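Local coordinates for ThiJ/PfpI family protein (Pseudomonas syringae pv. tomato, PDB 3EWN) that is of unknown function but belongs to the DJ-1/PfpI family, whose fold is related to that of class I glutamine amidotransferases, at residues Ser184-Leu189 against Thr193-Ala198. Sequence-based numbering, arbitrary orientation.
Sequences SMVAEL and TYAECA
Val186 carries most of the apolar contact between helix segments 184-189 and 193-198, and it does so through one methyl group. Its CG1 lies 3.6 Å from CD2 of Tyr194 and, on the same helix, 3.7 Å from CA of Ala195. That branch stands anti to the Val186 backbone N (chi1 170°), a torsion that sends it across the interface. The approach to the tyrosine ring is oblique, and the two side chains cross at about a right angle. Beside this pair, alanine meets alanine: CB of Ala187 is 3.8 Å from CB of Ala195, while the latter methyl also sits 3.9 Å from the Ala187 backbone N. Small side chains allow the backbones to come close, with the Ala187 and Ala195 CA atoms 5.0 Å apart and the axes of the two segments 8.0 Å apart at closest approach. With only two residues between helix 177-189 and helix 192-201, and 146° between the segments' N-to-C directions, the pair forms a helical hairpin. In the DJ-1/PfpI alpha/beta sandwich, helix 177-189 packs against the central sheet: Met185 and Leu189 touch Tyr119 of strand 119-123, and Val186 also meets Met45 of helix 36-46.

No hydrogen bond crosses between the two segments. Tyr194 reaches past Val186 to place OH in hydrogen bonds with Ser48 O and Met50 N, two bonds that restrain the far end of its buried ring. Phe210 of the second subunit rests against both Ala187 and Ala195, so the alanine pair also faces the dimer partner.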
loop_
_atom_site.group_PDB
_atom_site.type_symbol
_atom_site.label_atom_id
_atom_site.label_comp_id
_atom_site.label_asym_id
_atom_site.label_seq_id
_atom_site.Cartn_x
_atom_site.Cartn_y
_atom_site.Cartn_z
ATOM N N SER A 184 2.695 -1.043 14.413
ATOM C CA SER A 184 2.829 -1.684 15.709
ATOM C C SER A 184 4.044 -2.609 15.697
ATOM O O SER A 184 4.764 -2.710 16.691
ATOM C CB SER A 184 1.567 -2.476 16.047
ATOM O OG SER A 184 0.492 -1.598 16.335
HETATM N N MSE A 185 4.274 -3.289 14.576
HETATM C CA MSE A 185 5.427 -4.183 14.482
HETATM C C MSE A 185 6.731 -3.392 14.576
HETATM O O MSE A 185 7.697 -3.837 15.201
HETATM C CB MSE A 185 5.398 -4.981 13.171
HETATM C CG MSE A 185 4.369 -6.129 13.133
HETATM SE SE MSE A 185 4.624 -7.475 14.502
HETATM C CE MSE A 185 6.365 -8.104 14.011
ATOM N N VAL A 186 6.767 -2.218 13.953
ATOM C CA VAL A 186 7.969 -1.389 14.006
ATOM C C VAL A 186 8.318 -1.038 15.455
ATOM O O VAL A 186 9.484 -1.061 15.846
ATOM C CB VAL A 186 7.790 -0.083 13.194
ATOM C CG1 VAL A 186 8.955 0.867 13.460
ATOM C CG2 VAL A 186 7.697 -0.404 11.700
ATOM N N ALA A 187 7.308 -0.711 16.256
ATOM C CA ALA A 187 7.552 -0.363 17.655
ATOM C C ALA A 187 7.988 -1.603 18.439
ATOM O O ALA A 187 8.850 -1.525 19.316
ATOM C CB ALA A 187 6.293 0.233 18.276
ATOM N N GLU A 188 7.380 -2.741 18.120
ATOM C CA GLU A 188 7.706 -4.008 18.780
ATOM C C GLU A 188 9.166 -4.377 18.530
ATOM O O GLU A 188 9.891 -4.753 19.451
ATOM C CB GLU A 188 6.798 -5.122 18.247
ATOM C CG GLU A 188 7.143 -6.545 18.703
ATOM C CD GLU A 188 6.995 -6.746 20.202
ATOM O OE1 GLU A 188 6.230 -5.989 20.833
ATOM O OE2 GLU A 188 7.626 -7.674 20.750
ATOM N N LEU A 189 9.589 -4.253 17.277
ATOM C CA LEU A 189 10.954 -4.586 16.878
ATOM C C LEU A 189 12.016 -3.585 17.346
ATOM O O LEU A 189 13.134 -3.972 17.697
ATOM C CB LEU A 189 11.011 -4.749 15.356
ATOM C CG LEU A 189 10.154 -5.911 14.841
ATOM C CD1 LEU A 189 10.064 -5.868 13.318
ATOM C CD2 LEU A 189 10.750 -7.229 15.314
ATOM N N THR A 193 9.483 5.432 19.690
ATOM C CA THR A 193 10.000 6.624 19.035
ATOM C C THR A 193 10.338 6.337 17.577
ATOM O O THR A 193 10.070 7.157 16.694
ATOM C CB THR A 193 11.252 7.149 19.742
ATOM O OG1 THR A 193 10.938 7.422 21.114
ATOM C CG2 THR A 193 11.739 8.432 19.073
ATOM N N TYR A 194 10.929 5.174 17.327
ATOM C CA TYR A 194 11.289 4.802 15.964
ATOM C C TYR A 194 9.999 4.722 15.154
ATOM O O TYR A 194 9.921 5.234 14.037
ATOM C CB TYR A 194 12.000 3.447 15.953
ATOM C CG TYR A 194 12.700 3.121 14.650
ATOM C CD1 TYR A 194 14.090 3.135 14.567
ATOM C CD2 TYR A 194 11.976 2.808 13.502
ATOM C CE1 TYR A 194 14.745 2.845 13.379
ATOM C CE2 TYR A 194 12.624 2.516 12.301
ATOM C CZ TYR A 194 14.006 2.536 12.251
ATOM O OH TYR A 194 14.656 2.235 11.078
ATOM N N ALA A 195 8.981 4.088 15.730
ATOM C CA ALA A 195 7.695 3.946 15.053
ATOM C C ALA A 195 7.074 5.305 14.748
ATOM O O ALA A 195 6.487 5.505 13.686
ATOM C CB ALA A 195 6.736 3.121 15.911
ATOM N N GLU A 196 7.202 6.239 15.683
ATOM C CA GLU A 196 6.638 7.568 15.485
ATOM C C GLU A 196 7.352 8.276 14.336
ATOM O O GLU A 196 6.728 9.016 13.575
ATOM C CB GLU A 196 6.731 8.371 16.781
ATOM C CG GLU A 196 5.900 7.759 17.907
ATOM C CD GLU A 196 6.108 8.454 19.238
ATOM O OE1 GLU A 196 7.231 8.949 19.472
ATOM O OE2 GLU A 196 5.155 8.495 20.051
ATOM N N CYS A 197 8.653 8.036 14.197
ATOM C CA CYS A 197 9.406 8.646 13.099
ATOM C C CYS A 197 8.883 8.103 11.770
ATOM O O CYS A 197 8.702 8.848 10.809
ATOM C CB CYS A 197 10.894 8.335 13.221
ATOM S SG CYS A 197 11.706 9.238 14.550
ATOM N N ALA A 198 8.653 6.792 11.722
ATOM C CA ALA A 198 8.134 6.150 10.521
ATOM C C ALA A 198 6.733 6.670 10.209
ATOM O O ALA A 198 6.379 6.869 9.047
ATOM C CB ALA A 198 8.093 4.633 10.709
#